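Local structure of putative oxygenase (2OG5) at residues 45-48 and 49-53; 114-118 and 119-123; 136-140 and 141-145; 217-221 and 222-226. The protein catalyses the iron(II)- and 2-oxoglutarate-dependent 3-hydroxylation of free L-asparagine to (2S,3S)-3-hydroxyasparagine, a building block of the calcium-dependent lipopeptide antibiotic. All coordinates share one frame; numbering follows the deposited sequence.

How the interactions relate
The four local contacts follow one another along the chain. Interaction 1 is a run of helix 42-58, near the N-terminus; interaction 2 is a turn in the loop between strand 99-103 and helix 128-140; interaction 3 is the exit from that helix into strand 142-146 of the eight-stranded mixed sheet. Interactions 1 and 3 have centres about 19 Å apart and are related through helix 128-140, against which Ile51 and Ala52 pack. Interaction 4 caps helix 221-227, about 47 Å from interaction 1 between centres, across the chain's centre. Interaction 2 comes nearest to the asparagine site, the Asn119 side chain about 6 Å from that of Asn170; Ala137 of interaction 3 lies about 10 Å from Arg329.

Interaction 1: residues 45-48 and 49-53; sequences AELV and EEIAW
Leu47 and Ile51, one helical turn apart, meet through their methyl ends, with Leu47 CD1 3.7 Å from Ile51 CD1. The two side chains run at a slant to each other. In Leu47, CG stands opposite the backbone N (chi1 176°) and beside the carbonyl carbon, which brings the branch along the helix although the side chain sets out away from the next turn. Ile51 sends CG1 back over the preceding turn, where it lies 3.2 Å from Leu47 O, the acceptor of the backbone bond from Ile51 N. On another flank, Glu49 extends fully, and its carboxylate is tied to the main chain by a water. That water donates to Glu46 O and, at 2.7 Å, to Glu49 OE1, while Glu50 N also donates to Glu46 O, giving this carbonyl two donors. The Glu46 carboxylate turns instead to Gln42, through OE2. Further along, Glu49 CG lies at the edge of the Trp53 ring, in its plane. Ala52 N donates to Val48 O at 2.8 Å in the i+4 pattern. The result is a regular amphipathic alpha-helix, with glutamates on its outer flank and Val48, Ile51 and Ala52 turned to the protein, the last two against helix 128-140.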
loop_
_atom_site.group_PDB
_atom_site.type_symbol
_atom_site.label_atom_id
_atom_site.label_comp_id
_atom_site.label_asym_id
_atom_site.label_seq_id
_atom_site.Cartn_x
_atom_site.Cartn_y
_atom_site.Cartn_z
ATOM N N ALA A 45 15.265 -13.868 10.408
ATOM C CA ALA A 45 15.795 -12.874 9.466
ATOM C C ALA A 45 16.799 -13.508 8.502
ATOM O O ALA A 45 16.805 -13.206 7.305
ATOM C CB ALA A 45 16.437 -11.717 10.222
ATOM N N GLU A 46 17.651 -14.386 9.030
ATOM C CA GLU A 46 18.623 -15.095 8.199
ATOM C C GLU A 46 17.968 -16.056 7.200
ATOM O O GLU A 46 18.405 -16.166 6.049
ATOM C CB GLU A 46 19.619 -15.848 9.084
ATOM C CG GLU A 46 20.563 -14.917 9.818
ATOM C CD GLU A 46 21.478 -15.639 10.801
ATOM O OE1 GLU A 46 21.273 -16.846 11.066
ATOM O OE2 GLU A 46 22.410 -14.986 11.315
ATOM N N LEU A 47 16.917 -16.741 7.635
ATOM C CA LEU A 47 16.211 -17.683 6.770
ATOM C C LEU A 47 15.508 -16.950 5.625
ATOM O O LEU A 47 15.627 -17.349 4.464
ATOM C CB LEU A 47 15.205 -18.505 7.576
ATOM C CG LEU A 47 14.311 -19.467 6.784
ATOM C CD1 LEU A 47 15.124 -20.360 5.845
ATOM C CD2 LEU A 47 13.457 -20.316 7.731
ATOM N N VAL A 48 14.799 -15.871 5.948
ATOM C CA VAL A 48 14.113 -15.087 4.917
ATOM C C VAL A 48 15.131 -14.489 3.938
ATOM O O VAL A 48 14.897 -14.475 2.730
ATOM C CB VAL A 48 13.210 -13.989 5.532
ATOM C CG1 VAL A 48 12.616 -13.093 4.439
ATOM C CG2 VAL A 48 12.092 -14.617 6.362
ATOM N N GLU A 49 16.278 -14.040 4.451
ATOM C CA GLU A 49 17.354 -13.531 3.598
ATOM C C GLU A 49 17.827 -14.604 2.612
ATOM O O GLU A 49 17.984 -14.334 1.427
ATOM C CB GLU A 49 18.521 -13.030 4.457
ATOM C CG GLU A 49 19.682 -12.452 3.656
ATOM C CD GLU A 49 20.843 -12.033 4.526
ATOM O OE1 GLU A 49 21.212 -12.800 5.446
ATOM O OE2 GLU A 49 21.402 -10.944 4.276
ATOM N N GLU A 50 18.043 -15.819 3.109
ATOM C CA GLU A 50 18.454 -16.938 2.258
ATOM C C GLU A 50 17.415 -17.220 1.179
ATOM O O GLU A 50 17.747 -17.400 0.016
ATOM C CB GLU A 50 18.671 -18.204 3.100
ATOM C CG GLU A 50 19.165 -19.425 2.314
ATOM C CD GLU A 50 19.312 -20.687 3.176
ATOM O OE1 GLU A 50 18.784 -20.723 4.313
ATOM O OE2 GLU A 50 19.955 -21.657 2.703
ATOM N N ILE A 51 16.154 -17.263 1.590
ATOM C CA ILE A 51 15.056 -17.544 0.674
ATOM C C ILE A 51 14.929 -16.440 -0.391
ATOM O O ILE A 51 14.771 -16.730 -1.573
ATOM C CB ILE A 51 13.715 -17.682 1.439
ATOM C CG1 ILE A 51 13.727 -18.912 2.355
ATOM C CG2 ILE A 51 12.553 -17.811 0.464
ATOM C CD1 ILE A 51 12.668 -18.864 3.457
ATOM N N ALA A 52 15.005 -15.182 0.043
ATOM C CA ALA A 52 14.887 -14.045 -0.864
ATOM C C ALA A 52 16.028 -14.006 -1.874
ATOM O O ALA A 52 15.799 -13.767 -3.059
ATOM C CB ALA A 52 14.826 -12.747 -0.077
ATOM N N TRP A 53 17.253 -14.255 -1.417
ATOM C CA TRP A 53 18.400 -14.264 -2.330
ATOM C C TRP A 53 18.309 -15.390 -3.354
ATOM O O TRP A 53 18.631 -15.191 -4.523
ATOM C CB TRP A 53 19.726 -14.342 -1.563
ATOM C CG TRP A 53 20.230 -13.004 -1.158
ATOM C CD1 TRP A 53 20.335 -12.514 0.113
ATOM C CD2 TRP A 53 20.693 -11.962 -2.028
ATOM N NE1 TRP A 53 20.841 -11.234 0.088
ATOM C CE2 TRP A 53 21.063 -10.869 -1.214
ATOM C CE3 TRP A 53 20.823 -11.844 -3.418
ATOM C CZ2 TRP A 53 21.561 -9.672 -1.743
ATOM C CZ3 TRP A 53 21.315 -10.653 -3.945
ATOM C CH2 TRP A 53 21.680 -9.582 -3.107
HETATM O O HOH W 1 21.155 -15.459 5.491
#

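Interaction 2: residues 114-118 and 119-123; sequences PTPRV and NGSVQ
Van der Waals contact joins Pro116 to Ser121, whose hydroxyl OG lies 3.4 Å from Pro116 CB and somewhat farther from CG, beside the proline ring. Ser121 carries OG opposite its backbone N (chi1 -173°), which directs the oxygen toward this ring. A looser apolar touch is made by Val118, whose CG2 comes within 4.1 Å of Ser121 CB; the same CB is 3.6 Å from Val118 O. Pro116 also packs on Trp326 of strand 326-333.

The backbone forms a type II beta turn from Val118 to Ser121, with Gly120 at its third position, where the positive phi of 79° suits a residue lacking a side chain. No direct hydrogen bond joins the two ends of this turn. A water takes its place, donating to Val118 O at 2.6 Å and accepting from Ser121 N at 2.9 Å, bridging the carbonyl and amide that a tighter turn would join.

Polar bonds fix the segment. Ser121 OG is hydrogen-bonded to Asp157 OD2, and the Ser121 backbone also pairs with Asp157. At the exposed corner, the Asn119 side chain is about 6 Å from that of Asn170, and Gly120 about 9 Å from the Glu149 side chain, both asparagine-binding residues.

Chemically, the turn is closed through a water and probably relies on it, whereas the buried serine hydroxyl is satisfied by a carboxylate and rests against Pro116.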
loop_
_atom_site.group_PDB
_atom_site.type_symbol
_atom_site.label_atom_id
_atom_site.label_comp_id
_atom_site.label_asym_id
_atom_site.label_seq_id
_atom_site.Cartn_x
_atom_site.Cartn_y
_atom_site.Cartn_z
ATOM N N PRO A 114 22.011 4.511 -6.220
ATOM C CA PRO A 114 21.376 5.772 -5.840
ATOM C C PRO A 114 19.865 5.726 -6.074
ATOM O O PRO A 114 19.384 5.021 -6.970
ATOM C CB PRO A 114 22.041 6.800 -6.757
ATOM C CG PRO A 114 23.308 6.169 -7.200
ATOM C CD PRO A 114 23.046 4.701 -7.248
ATOM N N THR A 115 19.117 6.459 -5.262
ATOM C CA THR A 115 17.675 6.455 -5.372
ATOM C C THR A 115 17.268 6.963 -6.760
ATOM O O THR A 115 17.739 8.025 -7.180
ATOM C CB THR A 115 17.068 7.356 -4.290
ATOM O OG1 THR A 115 17.510 6.907 -3.000
ATOM C CG2 THR A 115 15.553 7.346 -4.349
ATOM N N PRO A 116 16.411 6.208 -7.479
ATOM C CA PRO A 116 15.937 6.676 -8.790
ATOM C C PRO A 116 15.234 8.028 -8.705
ATOM O O PRO A 116 14.656 8.362 -7.672
ATOM C CB PRO A 116 14.943 5.587 -9.221
ATOM C CG PRO A 116 15.273 4.410 -8.422
ATOM C CD PRO A 116 15.854 4.887 -7.136
ATOM N N ARG A 117 15.286 8.785 -9.798
ATOM C CA ARG A 117 14.820 10.161 -9.822
ATOM C C ARG A 117 13.908 10.454 -11.025
ATOM O O ARG A 117 13.756 11.605 -11.426
ATOM C CB ARG A 117 16.040 11.075 -9.848
ATOM C CG ARG A 117 15.770 12.478 -9.400
ATOM C CD ARG A 117 17.043 13.286 -9.329
ATOM N NE ARG A 117 18.054 12.621 -8.512
ATOM C CZ ARG A 117 19.359 12.873 -8.570
ATOM N NH1 ARG A 117 19.850 13.800 -9.388
ATOM N NH2 ARG A 117 20.185 12.198 -7.785
ATOM N N VAL A 118 13.296 9.415 -11.580
ATOM C CA VAL A 118 12.380 9.552 -12.710
ATOM C C VAL A 118 10.986 9.171 -12.265
ATOM O O VAL A 118 10.825 8.345 -11.361
ATOM C CB VAL A 118 12.818 8.683 -13.905
ATOM C CG1 VAL A 118 14.172 9.152 -14.407
ATOM C CG2 VAL A 118 12.861 7.211 -13.531
ATOM N N ASN A 119 9.978 9.788 -12.866
ATOM C CA ASN A 119 8.596 9.424 -12.575
ATOM C C ASN A 119 8.267 8.091 -13.234
ATOM O O ASN A 119 8.788 7.772 -14.302
ATOM C CB ASN A 119 7.624 10.517 -13.040
ATOM C CG ASN A 119 6.227 10.359 -12.444
ATOM O OD1 ASN A 119 5.229 10.702 -13.069
ATOM N ND2 ASN A 119 6.154 9.812 -11.244
ATOM N N GLY A 120 7.424 7.300 -12.589
ATOM C CA GLY A 120 7.040 6.005 -13.154
ATOM C C GLY A 120 8.083 4.913 -12.953
ATOM O O GLY A 120 8.003 3.852 -13.572
ATOM N N SER A 121 9.055 5.167 -12.077
ATOM C CA SER A 121 10.110 4.206 -11.757
ATOM C C SER A 121 9.496 2.909 -11.193
ATOM O O SER A 121 8.682 2.966 -10.282
ATOM C CB SER A 121 11.042 4.839 -10.701
ATOM O OG SER A 121 12.168 4.036 -10.454
ATOM N N VAL A 122 9.870 1.764 -11.762
ATOM C CA VAL A 122 9.389 0.456 -11.298
ATOM C C VAL A 122 10.524 -0.570 -11.304
ATOM O O VAL A 122 11.560 -0.358 -11.932
ATOM C CB VAL A 122 8.209 -0.060 -12.167
ATOM C CG1 VAL A 122 7.033 0.885 -12.075
ATOM C CG2 VAL A 122 8.656 -0.232 -13.611
ATOM N N GLN A 123 10.308 -1.698 -10.627
ATOM C CA GLN A 123 11.313 -2.752 -10.498
ATOM C C GLN A 123 10.995 -3.888 -11.460
ATOM O O GLN A 123 10.259 -4.817 -11.124
ATOM C CB GLN A 123 11.369 -3.251 -9.045
ATOM C CG GLN A 123 12.468 -4.259 -8.746
ATOM C CD GLN A 123 13.854 -3.664 -8.900
ATOM O OE1 GLN A 123 14.131 -2.570 -8.403
ATOM N NE2 GLN A 123 14.722 -4.375 -9.605
HETATM O O HOH W 2 9.201 7.041 -9.807
#

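Interaction 3: residues 136-140 and 141-145; sequences TACGL and GDPGA
Ala137 CB meets Pro143 CB at 3.7 Å, the methyl group of the helix reaching the proline ring of the strand that follows. This methyl spans the ring from CB to CD, and Cys138 SG meets the same Pro143 CD at 3.9 Å. The sulfur lies opposite the carbonyl carbon and beside the backbone N (chi1 -71°), and from there it reaches the ring.

Between these groups runs the backbone junction. Gly141 N donates to Ala137 O over 2.9 Å, but the N-H...O angle is only 131°, so this last helical bond is bent. A CA-H...O contact from Cys138 CA to Gly141 O, 3.5 Å long, adds to the closure.

Gly141, with no side chain, is the first residue to leave helical geometry, with a positive phi. At this glycine helix 128-140 gives way to strand 142-146, the local axes making an angle of 111° and passing 6.0 Å apart, in a helix-to-strand connection of the jelly-roll fold.

Farther out, strand 326-333 packs against the junction: Ala137 and Leu140 pack on Val332, Ala137 and Pro143 on Thr330, and the Asp142 backbone pairs with Leu333. Helix 66-76 borders it as well, with Val69 against both Cys138 and Pro143, and Arg73 in a salt bridge to Asp142 OD1.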
loop_
_atom_site.group_PDB
_atom_site.type_symbol
_atom_site.label_atom_id
_atom_site.label_comp_id
_atom_site.label_asym_id
_atom_site.label_seq_id
_atom_site.Cartn_x
_atom_site.Cartn_y
_atom_site.Cartn_z
ATOM N N THR A 136 5.495 -12.039 -0.029
ATOM C CA THR A 136 4.494 -11.643 0.962
ATOM C C THR A 136 3.118 -11.470 0.321
ATOM O O THR A 136 2.105 -11.855 0.904
ATOM C CB THR A 136 4.885 -10.357 1.697
ATOM O OG1 THR A 136 6.215 -10.502 2.217
ATOM C CG2 THR A 136 3.916 -10.068 2.842
ATOM N N ALA A 137 3.072 -10.901 -0.880
ATOM C CA ALA A 137 1.804 -10.744 -1.589
ATOM C C ALA A 137 1.129 -12.088 -1.813
ATOM O O ALA A 137 -0.081 -12.225 -1.645
ATOM C CB ALA A 137 2.025 -10.039 -2.932
ATOM N N CYS A 138 1.923 -13.089 -2.192
ATOM C CA CYS A 138 1.387 -14.429 -2.409
ATOM C C CYS A 138 0.943 -15.126 -1.119
ATOM O O CYS A 138 0.134 -16.060 -1.163
ATOM C CB CYS A 138 2.406 -15.295 -3.156
ATOM S SG CYS A 138 2.649 -14.846 -4.864
ATOM N N GLY A 139 1.497 -14.721 0.022
ATOM C CA GLY A 139 1.041 -15.193 1.317
ATOM C C GLY A 139 -0.282 -14.605 1.765
ATOM O O GLY A 139 -1.101 -15.298 2.391
ATOM N N LEU A 140 -0.507 -13.325 1.469
ATOM C CA LEU A 140 -1.738 -12.639 1.872
ATOM C C LEU A 140 -2.880 -12.803 0.869
ATOM O O LEU A 140 -4.045 -12.589 1.198
ATOM C CB LEU A 140 -1.471 -11.150 2.090
ATOM C CG LEU A 140 -0.783 -10.794 3.397
ATOM C CD1 LEU A 140 -0.353 -9.328 3.386
ATOM C CD2 LEU A 140 -1.702 -11.081 4.582
ATOM N N GLY A 141 -2.541 -13.143 -0.370
ATOM C CA GLY A 141 -3.522 -13.233 -1.446
ATOM C C GLY A 141 -2.732 -13.428 -2.721
ATOM O O GLY A 141 -2.088 -14.458 -2.881
ATOM N N ASP A 142 -2.791 -12.452 -3.623
ATOM C CA ASP A 142 -1.927 -12.410 -4.808
ATOM C C ASP A 142 -1.558 -10.975 -5.088
ATOM O O ASP A 142 -2.298 -10.059 -4.743
ATOM C CB ASP A 142 -2.657 -12.978 -6.020
ATOM C CG ASP A 142 -2.866 -14.473 -5.910
ATOM O OD1 ASP A 142 -1.879 -15.222 -6.091
ATOM O OD2 ASP A 142 -3.995 -14.909 -5.612
ATOM N N PRO A 143 -0.402 -10.756 -5.725
ATOM C CA PRO A 143 -0.092 -9.397 -6.120
ATOM C C PRO A 143 -0.963 -8.973 -7.289
ATOM O O PRO A 143 -1.467 -9.811 -8.022
ATOM C CB PRO A 143 1.368 -9.483 -6.545
ATOM C CG PRO A 143 1.509 -10.886 -7.053
ATOM C CD PRO A 143 0.625 -11.721 -6.159
ATOM N N GLY A 144 -1.112 -7.667 -7.454
ATOM C CA GLY A 144 -1.834 -7.114 -8.581
ATOM C C GLY A 144 -1.405 -5.692 -8.862
ATOM O O GLY A 144 -0.838 -5.011 -8.009
ATOM N N ALA A 145 -1.674 -5.242 -10.078
ATOM C CA ALA A 145 -1.415 -3.855 -10.457
ATOM C C ALA A 145 -2.374 -3.440 -11.552
ATOM O O ALA A 145 -3.107 -4.265 -12.077
ATOM C CB ALA A 145 0.020 -3.656 -10.886
#

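Interaction 4: residues 217-221 and 222-226; sequences PLLSD and STVDA
Ser220 OG is gripped from several directions at the start of helix 221-227. Ser220 is the N-cap: its hydroxyl accepts a weak bond from Thr223 N at 3.4 Å, with an N-H...O angle of 155°. To reach this amide, OG takes the rotamer between the backbone N and the carbonyl carbon (chi1 68°). Ser222 OG and Thr223 OG1 each lie 3.3 Å from it, so three side-chain oxygens gather at the helix end. The stronger partner of Ser220 OG is Glu282 OE1, which also bonds Thr223 OG1; one carboxylate oxygen thus ties together two hydroxyls of the cap. Its negative charge beside the first turn probably interacts favourably with the helix dipole.

Straighter backbone bonds complete the turn. Val224 N donates to Ser220 O at 2.9 Å with an angle of 170°, and Asp225 N donates to Asp221 O at 2.8 Å, just as straight. Ahead of the cap, Leu219 folds back onto the helix, its CB 3.7 Å from Val224 CG2, the hydrophobic staple that brackets the N-cap. Helix 274-290 supports both features: Glu282 holds the cap hydroxyls, Leu219 packs on His286, and Ala226 touches Ala279, so that helix 221-227 lies against it from cap to Ala226.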
loop_
_atom_site.group_PDB
_atom_site.type_symbol
_atom_site.label_atom_id
_atom_site.label_comp_id
_atom_site.label_asym_id
_atom_site.label_seq_id
_atom_site.Cartn_x
_atom_site.Cartn_y
_atom_site.Cartn_z
ATOM N N PRO A 217 -16.242 5.622 16.455
ATOM C CA PRO A 217 -16.903 5.939 17.739
ATOM C C PRO A 217 -16.819 7.407 18.167
ATOM O O PRO A 217 -17.547 7.810 19.076
ATOM C CB PRO A 217 -16.152 5.067 18.757
ATOM C CG PRO A 217 -15.390 4.073 17.960
ATOM C CD PRO A 217 -15.099 4.711 16.645
ATOM N N LEU A 218 -15.945 8.190 17.536
ATOM C CA LEU A 218 -15.755 9.602 17.894
ATOM C C LEU A 218 -16.561 10.574 17.022
ATOM O O LEU A 218 -16.704 11.754 17.369
ATOM C CB LEU A 218 -14.273 9.966 17.788
ATOM C CG LEU A 218 -13.272 9.034 18.474
ATOM C CD1 LEU A 218 -11.847 9.490 18.195
ATOM C CD2 LEU A 218 -13.543 8.962 19.974
ATOM N N LEU A 219 -17.075 10.102 15.893
ATOM C CA LEU A 219 -17.788 10.963 14.951
ATOM C C LEU A 219 -19.190 11.300 15.441
ATOM O O LEU A 219 -19.827 10.485 16.108
ATOM C CB LEU A 219 -17.891 10.280 13.590
ATOM C CG LEU A 219 -16.568 9.958 12.904
ATOM C CD1 LEU A 219 -16.837 9.187 11.630
ATOM C CD2 LEU A 219 -15.797 11.239 12.624
ATOM N N SER A 220 -19.671 12.487 15.080
ATOM C CA SER A 220 -21.019 12.908 15.445
ATOM C C SER A 220 -22.060 12.130 14.647
ATOM O O SER A 220 -21.791 11.655 13.538
ATOM C CB SER A 220 -21.195 14.418 15.234
ATOM O OG SER A 220 -21.156 14.778 13.864
ATOM N N ASP A 221 -23.252 11.995 15.218
ATOM C CA ASP A 221 -24.326 11.246 14.574
ATOM C C ASP A 221 -24.634 11.758 13.169
ATOM O O ASP A 221 -24.863 10.964 12.257
ATOM C CB ASP A 221 -25.602 11.288 15.425
ATOM C CG ASP A 221 -25.524 10.396 16.663
ATOM O OD1 ASP A 221 -24.611 9.550 16.753
ATOM O OD2 ASP A 221 -26.395 10.543 17.549
ATOM N N SER A 222 -24.645 13.077 13.003
ATOM C CA SER A 222 -24.935 13.692 11.706
ATOM C C SER A 222 -23.863 13.330 10.678
ATOM O O SER A 222 -24.179 13.070 9.517
ATOM C CB SER A 222 -25.080 15.219 11.832
ATOM O OG SER A 222 -23.945 15.830 12.429
ATOM N N THR A 223 -22.604 13.313 11.114
ATOM C CA THR A 223 -21.498 12.912 10.252
ATOM C C THR A 223 -21.612 11.436 9.887
ATOM O O THR A 223 -21.507 11.090 8.716
ATOM C CB THR A 223 -20.136 13.241 10.891
ATOM O OG1 THR A 223 -19.937 14.659 10.826
ATOM C CG2 THR A 223 -18.986 12.541 10.162
ATOM N N VAL A 224 -21.857 10.578 10.873
ATOM C CA VAL A 224 -22.004 9.142 10.595
ATOM C C VAL A 224 -23.155 8.904 9.613
ATOM O O VAL A 224 -22.992 8.206 8.617
ATOM C CB VAL A 224 -22.195 8.311 11.888
ATOM C CG1 VAL A 224 -22.505 6.847 11.558
ATOM C CG2 VAL A 224 -20.945 8.414 12.760
ATOM N N ASP A 225 -24.313 9.505 9.875
ATOM C CA ASP A 225 -25.441 9.404 8.946
ATOM C C ASP A 225 -25.075 9.866 7.530
ATOM O O ASP A 225 -25.433 9.213 6.547
ATOM C CB ASP A 225 -26.640 10.216 9.455
ATOM C CG ASP A 225 -27.366 9.545 10.621
ATOM O OD1 ASP A 225 -27.102 8.359 10.920
ATOM O OD2 ASP A 225 -28.218 10.223 11.234
ATOM N N ALA A 226 -24.354 10.980 7.425
ATOM C CA ALA A 226 -23.924 11.489 6.122
ATOM C C ALA A 226 -23.011 10.496 5.384
ATOM O O ALA A 226 -23.169 10.277 4.185
ATOM C CB ALA A 226 -23.223 12.847 6.276
#